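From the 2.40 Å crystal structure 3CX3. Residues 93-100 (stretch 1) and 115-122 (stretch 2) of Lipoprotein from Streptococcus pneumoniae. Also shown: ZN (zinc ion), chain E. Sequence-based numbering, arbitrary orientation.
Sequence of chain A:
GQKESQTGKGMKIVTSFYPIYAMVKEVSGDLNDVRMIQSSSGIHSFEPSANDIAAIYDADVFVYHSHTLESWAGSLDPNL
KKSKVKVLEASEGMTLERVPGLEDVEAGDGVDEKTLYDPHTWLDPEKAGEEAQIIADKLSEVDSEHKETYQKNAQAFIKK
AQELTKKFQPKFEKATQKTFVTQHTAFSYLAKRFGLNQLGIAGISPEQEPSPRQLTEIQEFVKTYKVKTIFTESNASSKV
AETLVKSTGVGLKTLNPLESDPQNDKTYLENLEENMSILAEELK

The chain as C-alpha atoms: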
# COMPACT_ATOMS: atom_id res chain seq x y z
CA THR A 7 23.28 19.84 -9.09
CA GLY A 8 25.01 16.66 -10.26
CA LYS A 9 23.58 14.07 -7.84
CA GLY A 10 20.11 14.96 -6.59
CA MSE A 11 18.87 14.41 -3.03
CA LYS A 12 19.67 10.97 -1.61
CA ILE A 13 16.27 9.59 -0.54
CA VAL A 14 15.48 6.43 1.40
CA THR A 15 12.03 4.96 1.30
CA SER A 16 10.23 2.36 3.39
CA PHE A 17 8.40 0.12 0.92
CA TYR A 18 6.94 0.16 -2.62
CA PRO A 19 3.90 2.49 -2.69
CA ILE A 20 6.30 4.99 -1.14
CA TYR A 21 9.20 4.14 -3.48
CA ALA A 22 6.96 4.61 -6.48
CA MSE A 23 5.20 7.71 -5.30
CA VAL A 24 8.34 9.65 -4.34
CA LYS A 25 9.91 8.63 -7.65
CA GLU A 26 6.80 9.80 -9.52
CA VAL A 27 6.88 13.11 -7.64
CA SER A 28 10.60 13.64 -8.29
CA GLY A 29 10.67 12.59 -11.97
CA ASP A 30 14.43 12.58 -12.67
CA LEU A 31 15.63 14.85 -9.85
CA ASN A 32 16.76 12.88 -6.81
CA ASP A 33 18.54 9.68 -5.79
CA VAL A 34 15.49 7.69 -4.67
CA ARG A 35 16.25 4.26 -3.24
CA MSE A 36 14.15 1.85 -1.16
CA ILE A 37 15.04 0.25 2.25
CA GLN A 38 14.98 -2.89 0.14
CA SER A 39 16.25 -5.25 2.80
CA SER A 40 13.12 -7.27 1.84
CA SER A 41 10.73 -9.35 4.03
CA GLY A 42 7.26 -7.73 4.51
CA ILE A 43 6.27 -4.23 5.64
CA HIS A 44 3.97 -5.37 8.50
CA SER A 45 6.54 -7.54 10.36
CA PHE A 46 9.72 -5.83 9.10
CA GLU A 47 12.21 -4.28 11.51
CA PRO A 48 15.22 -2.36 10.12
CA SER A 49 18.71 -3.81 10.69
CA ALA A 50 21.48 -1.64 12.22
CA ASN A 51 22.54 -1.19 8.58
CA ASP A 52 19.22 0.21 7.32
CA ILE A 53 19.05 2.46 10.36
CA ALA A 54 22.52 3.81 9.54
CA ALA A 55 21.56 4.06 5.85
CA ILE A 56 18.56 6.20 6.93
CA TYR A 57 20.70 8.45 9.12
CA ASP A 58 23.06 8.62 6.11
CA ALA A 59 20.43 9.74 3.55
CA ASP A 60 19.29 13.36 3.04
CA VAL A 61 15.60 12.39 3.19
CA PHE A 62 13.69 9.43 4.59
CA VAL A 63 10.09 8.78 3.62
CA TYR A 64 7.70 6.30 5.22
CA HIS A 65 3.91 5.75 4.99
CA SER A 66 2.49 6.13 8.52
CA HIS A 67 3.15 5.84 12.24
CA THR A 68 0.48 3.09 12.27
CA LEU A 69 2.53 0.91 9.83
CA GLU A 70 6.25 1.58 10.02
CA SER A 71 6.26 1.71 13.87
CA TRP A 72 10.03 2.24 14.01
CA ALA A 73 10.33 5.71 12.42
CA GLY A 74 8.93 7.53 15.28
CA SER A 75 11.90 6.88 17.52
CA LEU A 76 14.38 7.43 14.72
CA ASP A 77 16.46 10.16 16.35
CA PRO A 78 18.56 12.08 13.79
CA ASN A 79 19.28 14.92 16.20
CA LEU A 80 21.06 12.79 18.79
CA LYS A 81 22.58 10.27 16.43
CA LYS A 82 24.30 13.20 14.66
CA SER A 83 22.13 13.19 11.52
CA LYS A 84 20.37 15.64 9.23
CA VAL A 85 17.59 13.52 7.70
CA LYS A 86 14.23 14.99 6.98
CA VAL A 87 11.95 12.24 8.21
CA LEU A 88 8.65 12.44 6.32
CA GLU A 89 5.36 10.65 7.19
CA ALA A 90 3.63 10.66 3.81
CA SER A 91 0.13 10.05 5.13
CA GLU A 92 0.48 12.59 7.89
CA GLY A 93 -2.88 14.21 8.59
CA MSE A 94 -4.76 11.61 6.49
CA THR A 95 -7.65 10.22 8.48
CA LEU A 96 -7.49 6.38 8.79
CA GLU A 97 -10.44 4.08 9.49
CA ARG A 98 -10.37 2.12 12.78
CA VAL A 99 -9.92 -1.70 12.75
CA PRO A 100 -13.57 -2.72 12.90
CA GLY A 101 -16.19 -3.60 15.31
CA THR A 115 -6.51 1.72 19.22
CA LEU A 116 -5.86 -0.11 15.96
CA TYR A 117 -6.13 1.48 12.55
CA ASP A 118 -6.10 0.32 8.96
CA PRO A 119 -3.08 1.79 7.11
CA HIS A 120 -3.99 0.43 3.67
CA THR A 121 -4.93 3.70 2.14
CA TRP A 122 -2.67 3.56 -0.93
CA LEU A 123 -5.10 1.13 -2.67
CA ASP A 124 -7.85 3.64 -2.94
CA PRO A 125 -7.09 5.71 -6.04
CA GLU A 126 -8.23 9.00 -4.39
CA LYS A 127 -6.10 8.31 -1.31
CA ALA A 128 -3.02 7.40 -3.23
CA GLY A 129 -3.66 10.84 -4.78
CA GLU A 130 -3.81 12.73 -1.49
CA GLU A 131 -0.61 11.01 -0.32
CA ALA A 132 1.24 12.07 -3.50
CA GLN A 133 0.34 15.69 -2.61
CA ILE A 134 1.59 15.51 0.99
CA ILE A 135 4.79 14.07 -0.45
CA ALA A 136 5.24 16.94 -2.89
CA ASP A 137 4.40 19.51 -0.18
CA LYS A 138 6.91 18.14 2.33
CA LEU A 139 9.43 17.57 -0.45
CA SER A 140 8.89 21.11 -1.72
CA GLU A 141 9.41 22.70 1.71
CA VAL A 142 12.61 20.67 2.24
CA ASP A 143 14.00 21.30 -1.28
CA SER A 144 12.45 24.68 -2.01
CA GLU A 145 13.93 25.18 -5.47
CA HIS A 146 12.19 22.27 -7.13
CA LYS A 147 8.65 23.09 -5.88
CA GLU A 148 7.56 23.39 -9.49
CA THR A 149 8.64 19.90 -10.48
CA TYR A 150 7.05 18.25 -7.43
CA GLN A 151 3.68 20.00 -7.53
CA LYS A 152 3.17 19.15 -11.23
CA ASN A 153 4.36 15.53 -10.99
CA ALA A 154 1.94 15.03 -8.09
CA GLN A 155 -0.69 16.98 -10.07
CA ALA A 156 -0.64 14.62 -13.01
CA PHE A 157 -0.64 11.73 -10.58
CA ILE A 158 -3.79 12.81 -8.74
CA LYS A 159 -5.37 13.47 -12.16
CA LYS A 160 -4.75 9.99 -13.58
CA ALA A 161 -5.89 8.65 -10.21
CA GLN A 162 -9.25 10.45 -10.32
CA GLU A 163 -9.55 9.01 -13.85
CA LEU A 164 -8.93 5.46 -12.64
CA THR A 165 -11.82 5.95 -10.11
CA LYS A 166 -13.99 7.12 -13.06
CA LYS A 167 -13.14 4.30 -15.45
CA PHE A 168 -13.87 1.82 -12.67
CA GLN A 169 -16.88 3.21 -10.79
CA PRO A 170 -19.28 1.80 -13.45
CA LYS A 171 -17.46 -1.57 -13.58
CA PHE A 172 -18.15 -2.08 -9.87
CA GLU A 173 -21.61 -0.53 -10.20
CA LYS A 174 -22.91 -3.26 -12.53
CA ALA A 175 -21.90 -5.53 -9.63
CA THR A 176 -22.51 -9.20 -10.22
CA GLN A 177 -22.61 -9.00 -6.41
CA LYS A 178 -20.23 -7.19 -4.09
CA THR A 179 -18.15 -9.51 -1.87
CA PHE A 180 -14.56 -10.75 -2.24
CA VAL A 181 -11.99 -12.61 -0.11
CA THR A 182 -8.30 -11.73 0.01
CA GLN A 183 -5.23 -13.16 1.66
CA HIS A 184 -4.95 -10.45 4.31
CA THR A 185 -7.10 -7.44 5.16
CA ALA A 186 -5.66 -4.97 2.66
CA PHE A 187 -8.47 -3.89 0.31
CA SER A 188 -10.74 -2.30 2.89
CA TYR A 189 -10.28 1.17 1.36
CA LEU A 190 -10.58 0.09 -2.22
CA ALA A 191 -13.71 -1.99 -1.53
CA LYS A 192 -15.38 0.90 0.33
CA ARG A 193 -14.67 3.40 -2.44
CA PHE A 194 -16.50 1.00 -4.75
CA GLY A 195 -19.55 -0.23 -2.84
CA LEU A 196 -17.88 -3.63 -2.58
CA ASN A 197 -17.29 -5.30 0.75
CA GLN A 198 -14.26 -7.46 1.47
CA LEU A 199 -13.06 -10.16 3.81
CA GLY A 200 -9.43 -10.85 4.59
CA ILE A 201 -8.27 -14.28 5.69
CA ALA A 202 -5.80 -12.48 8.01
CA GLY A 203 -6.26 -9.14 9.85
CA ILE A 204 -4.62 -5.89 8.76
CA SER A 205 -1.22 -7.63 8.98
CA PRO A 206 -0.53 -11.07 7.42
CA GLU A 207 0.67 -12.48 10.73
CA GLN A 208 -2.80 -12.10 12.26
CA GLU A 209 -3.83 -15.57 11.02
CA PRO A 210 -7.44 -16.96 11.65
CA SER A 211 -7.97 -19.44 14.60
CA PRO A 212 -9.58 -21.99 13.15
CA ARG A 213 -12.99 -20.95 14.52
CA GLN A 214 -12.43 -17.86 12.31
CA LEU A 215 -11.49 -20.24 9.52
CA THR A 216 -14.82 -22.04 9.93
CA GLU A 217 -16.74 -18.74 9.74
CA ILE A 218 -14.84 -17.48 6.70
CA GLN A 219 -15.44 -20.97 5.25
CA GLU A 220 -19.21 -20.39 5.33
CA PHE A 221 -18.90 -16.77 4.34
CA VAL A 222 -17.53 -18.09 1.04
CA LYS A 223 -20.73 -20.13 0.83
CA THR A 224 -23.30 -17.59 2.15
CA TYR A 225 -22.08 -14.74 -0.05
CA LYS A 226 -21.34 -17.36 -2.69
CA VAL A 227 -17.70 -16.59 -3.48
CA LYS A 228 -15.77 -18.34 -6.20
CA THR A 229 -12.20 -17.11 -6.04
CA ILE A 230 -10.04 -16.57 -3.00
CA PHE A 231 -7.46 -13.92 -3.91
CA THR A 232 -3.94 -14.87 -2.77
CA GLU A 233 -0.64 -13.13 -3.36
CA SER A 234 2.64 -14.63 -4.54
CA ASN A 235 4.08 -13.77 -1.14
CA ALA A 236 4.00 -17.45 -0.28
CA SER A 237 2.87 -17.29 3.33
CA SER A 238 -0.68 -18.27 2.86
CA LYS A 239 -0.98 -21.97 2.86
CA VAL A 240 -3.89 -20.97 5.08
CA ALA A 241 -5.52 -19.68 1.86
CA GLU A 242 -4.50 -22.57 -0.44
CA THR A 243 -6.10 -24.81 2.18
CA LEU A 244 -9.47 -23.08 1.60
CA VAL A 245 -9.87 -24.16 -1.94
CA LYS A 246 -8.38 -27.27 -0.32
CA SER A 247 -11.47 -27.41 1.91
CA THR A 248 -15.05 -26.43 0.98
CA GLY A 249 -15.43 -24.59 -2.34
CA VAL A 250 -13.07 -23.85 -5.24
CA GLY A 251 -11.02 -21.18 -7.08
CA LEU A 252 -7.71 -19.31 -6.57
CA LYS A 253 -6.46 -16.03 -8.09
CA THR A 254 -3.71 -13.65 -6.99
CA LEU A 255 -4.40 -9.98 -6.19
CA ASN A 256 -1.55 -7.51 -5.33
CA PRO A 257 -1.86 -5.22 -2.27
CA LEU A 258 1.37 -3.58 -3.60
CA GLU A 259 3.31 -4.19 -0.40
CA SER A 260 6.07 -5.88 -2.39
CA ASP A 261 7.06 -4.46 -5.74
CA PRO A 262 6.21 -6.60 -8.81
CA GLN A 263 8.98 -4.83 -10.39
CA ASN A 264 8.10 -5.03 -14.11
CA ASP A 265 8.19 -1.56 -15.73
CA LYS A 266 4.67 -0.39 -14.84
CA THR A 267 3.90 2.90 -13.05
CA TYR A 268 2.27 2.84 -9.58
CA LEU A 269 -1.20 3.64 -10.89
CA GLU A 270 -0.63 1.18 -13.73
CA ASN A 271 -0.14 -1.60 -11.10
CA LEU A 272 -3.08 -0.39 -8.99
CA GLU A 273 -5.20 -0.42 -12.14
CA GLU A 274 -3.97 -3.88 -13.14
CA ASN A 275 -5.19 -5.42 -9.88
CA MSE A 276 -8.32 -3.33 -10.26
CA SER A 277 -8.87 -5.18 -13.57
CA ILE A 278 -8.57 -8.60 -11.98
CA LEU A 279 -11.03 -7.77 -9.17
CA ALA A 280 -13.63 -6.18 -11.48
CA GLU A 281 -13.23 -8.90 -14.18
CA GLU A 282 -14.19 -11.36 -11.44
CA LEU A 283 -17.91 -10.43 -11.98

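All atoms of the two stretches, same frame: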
# COMPACT_ATOMS: atom_id res chain seq x y z
N GLY A 93 -1.63 13.48 8.68
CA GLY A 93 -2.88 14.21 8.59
C GLY A 93 -4.02 13.38 8.04
O GLY A 93 -5.17 13.57 8.44
N MSE A 94 -3.73 12.47 7.11
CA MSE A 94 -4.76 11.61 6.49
C MSE A 94 -5.50 10.75 7.50
O MSE A 94 -4.89 10.04 8.28
CB MSE A 94 -4.17 10.68 5.44
CG MSE A 94 -3.71 11.40 4.19
SE MSE A 94 -3.10 10.07 2.95
CE MSE A 94 -4.68 8.95 2.80
N THR A 95 -6.82 10.83 7.46
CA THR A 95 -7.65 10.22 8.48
C THR A 95 -7.86 8.75 8.12
O THR A 95 -8.40 8.45 7.06
CB THR A 95 -9.01 11.01 8.66
OG1 THR A 95 -10.13 10.20 8.30
CG2 THR A 95 -9.02 12.28 7.81
N LEU A 96 -7.40 7.85 9.00
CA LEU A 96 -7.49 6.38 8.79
C LEU A 96 -8.66 5.73 9.52
O LEU A 96 -8.95 6.07 10.68
CB LEU A 96 -6.19 5.67 9.20
CG LEU A 96 -4.77 6.09 8.77
CD1 LEU A 96 -3.74 5.29 9.53
CD2 LEU A 96 -4.54 5.96 7.28
N GLU A 97 -9.31 4.78 8.87
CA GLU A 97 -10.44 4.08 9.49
C GLU A 97 -9.97 3.03 10.52
O GLU A 97 -9.00 2.30 10.28
CB GLU A 97 -11.44 3.52 8.44
CG GLU A 97 -11.04 2.25 7.66
CD GLU A 97 -11.77 2.08 6.30
OE1 GLU A 97 -11.45 1.12 5.56
OE2 GLU A 97 -12.65 2.92 5.94
N ARG A 98 -10.66 3.01 11.65
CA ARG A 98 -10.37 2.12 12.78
C ARG A 98 -10.65 0.64 12.45
O ARG A 98 -11.62 0.33 11.75
CB ARG A 98 -11.20 2.57 13.98
CG ARG A 98 -10.66 2.10 15.32
CD ARG A 98 -11.60 2.48 16.45
NE ARG A 98 -11.65 1.48 17.52
CZ ARG A 98 -12.76 0.97 18.05
NH1 ARG A 98 -13.96 1.36 17.62
NH2 ARG A 98 -12.68 0.07 19.02
N VAL A 99 -9.79 -0.25 12.96
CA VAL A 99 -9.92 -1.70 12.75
C VAL A 99 -11.21 -2.19 13.42
O VAL A 99 -11.34 -2.14 14.64
CB VAL A 99 -8.69 -2.50 13.26
CG1 VAL A 99 -8.96 -4.01 13.22
CG2 VAL A 99 -7.47 -2.17 12.44
N PRO A 100 -12.15 -2.69 12.60
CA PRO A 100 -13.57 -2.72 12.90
C PRO A 100 -14.06 -3.53 14.09
O PRO A 100 -13.29 -4.06 14.90
CB PRO A 100 -14.20 -3.22 11.59
CG PRO A 100 -13.16 -2.93 10.54
CD PRO A 100 -11.89 -3.23 11.25
N THR A 115 -7.54 2.69 18.88
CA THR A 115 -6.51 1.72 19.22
C THR A 115 -5.78 1.22 17.97
O THR A 115 -4.60 1.51 17.77
CB THR A 115 -7.06 0.50 20.05
CG2 THR A 115 -8.21 -0.24 19.32
N LEU A 116 -6.49 0.47 17.13
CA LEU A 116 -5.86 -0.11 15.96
C LEU A 116 -6.52 0.46 14.73
O LEU A 116 -7.73 0.63 14.68
CB LEU A 116 -5.98 -1.63 16.00
CG LEU A 116 -4.94 -2.46 15.25
CD1 LEU A 116 -3.55 -2.37 15.94
CD2 LEU A 116 -5.43 -3.90 15.12
N TYR A 117 -5.69 0.78 13.75
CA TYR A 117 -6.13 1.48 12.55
C TYR A 117 -5.65 0.77 11.30
O TYR A 117 -4.59 0.14 11.30
CB TYR A 117 -5.57 2.90 12.55
CG TYR A 117 -6.20 3.82 13.55
CD1 TYR A 117 -5.64 3.99 14.82
CD2 TYR A 117 -7.35 4.53 13.24
CE1 TYR A 117 -6.22 4.83 15.75
CE2 TYR A 117 -7.94 5.39 14.18
CZ TYR A 117 -7.37 5.53 15.42
OH TYR A 117 -7.94 6.39 16.35
N ASP A 118 -6.44 0.90 10.24
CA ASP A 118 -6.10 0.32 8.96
C ASP A 118 -5.27 1.30 8.13
O ASP A 118 -5.75 2.36 7.76
CB ASP A 118 -7.35 -0.15 8.20
CG ASP A 118 -7.01 -0.86 6.88
OD1 ASP A 118 -5.86 -0.83 6.45
OD2 ASP A 118 -7.89 -1.45 6.25
N PRO A 119 -4.01 0.93 7.83
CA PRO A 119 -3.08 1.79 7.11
C PRO A 119 -3.21 1.80 5.59
O PRO A 119 -2.48 2.56 4.93
CB PRO A 119 -1.72 1.18 7.47
CG PRO A 119 -1.99 -0.30 7.65
CD PRO A 119 -3.40 -0.37 8.21
N HIS A 120 -4.11 0.97 5.05
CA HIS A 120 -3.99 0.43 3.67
C HIS A 120 -4.59 1.34 2.63
O HIS A 120 -5.03 0.93 1.54
CB HIS A 120 -4.67 -0.90 3.58
CG HIS A 120 -3.83 -2.04 4.02
ND1 HIS A 120 -4.00 -2.64 5.25
CD2 HIS A 120 -2.85 -2.74 3.38
CE1 HIS A 120 -3.15 -3.66 5.35
NE2 HIS A 120 -2.44 -3.74 4.23
N THR A 121 -4.56 2.60 2.98
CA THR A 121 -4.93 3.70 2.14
C THR A 121 -4.52 3.55 0.66
O THR A 121 -5.39 3.50 -0.21
CB THR A 121 -4.37 4.92 2.83
OG1 THR A 121 -5.45 5.61 3.50
CG2 THR A 121 -3.59 5.79 1.91
N TRP A 122 -3.23 3.39 0.39
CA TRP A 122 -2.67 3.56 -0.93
C TRP A 122 -3.44 2.89 -2.08
O TRP A 122 -3.23 3.24 -3.24
CB TRP A 122 -1.20 3.14 -0.93
CG TRP A 122 -0.94 1.69 -0.57
CD1 TRP A 122 -0.86 0.66 -1.43
CD2 TRP A 122 -0.70 1.14 0.74
NE1 TRP A 122 -0.60 -0.52 -0.76
CE2 TRP A 122 -0.48 -0.25 0.58
CE3 TRP A 122 -0.64 1.70 2.03
CZ2 TRP A 122 -0.21 -1.11 1.66
CZ3 TRP A 122 -0.37 0.84 3.12
CH2 TRP A 122 -0.16 -0.54 2.92
ZN ZN E . -1.02 -5.19 4.39

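Stretch 1 (93-100) contains no regular helix or strand, and stretch 2 (115-122) is loop or turn apart from a 3-10 segment that includes T121 and W122. The two nevertheless meet through a single beta bridge centred on R98 and Y117, whose CA atoms lie 4.3 Å apart. Two backbone hydrogen bonds frame this pair. D118 N donates to E97 O at 2.9 Å, and V99 N donates to L116 O at 2.8 Å; with placed hydrogens, both N-H...O angles are 173°, so the bonds are nearly linear. The residues flanking R98 thus bond to the residues flanking Y117, the pattern of an antiparallel bridge. Over the full contact the chains diverge, the vectors from CA 94 to CA 99 and from CA 115 to CA 121 lying 122° apart. R98 CA also approaches L116 O at 3.6 Å, a CA-H...O contact with an angle of 129° at the hydrogen, less direct than the amide bond to the same oxygen.

The side chains of M94, L96 and V99 point toward stretch 2. L96 is the most heavily covered residue of the contact: its CB lies 3.6 Å from D118 O, while its CD1 is 4.3 Å from Y117 CB, an apolar approach. Its CD2 reaches to 3.9 Å from T121 OG1, a hydroxyl buried here without a polar partner. M94 is selenomethionine, and its CE packs 3.5 Å from T121 CG2, so T121 meets two nonpolar side chains. Beyond the bridge, V99 CG2 makes an apolar contact with L116 CD2 at 3.8 Å.

The Y117 ring receives L96 O at its edge, near the ring plane, with L96 O 3.4 Å from Y117 CD2. R98 and Y117 both point away overall, yet R98 CB comes within 4.3 Å of Y117 CE2. The extended R98 side chain passes along stretch 2, its CG 3.3 Å from L116 O and its NE 4.2 Å from T115 CG2, which sits at the edge of the guanidinium; the T115 hydroxyl is not modelled.

Two carboxylates come close without bonding: E97 OE1 and D118 OD2 are 4.4 Å apart. Both E97 oxygens have hydrogen-bond partners elsewhere in the structure. D118 OD1 accepts from the ring nitrogen H120 ND1 and from the backbone H120 N, both at 2.9 Å; the first bond holds the imidazole itself, whose NE2 binds ZN at 2.0 Å, and the second ties D118 to the H120 backbone. H120 itself does not touch stretch 1, but the bridge engages the backbone of D118, linking the contact to the metal site.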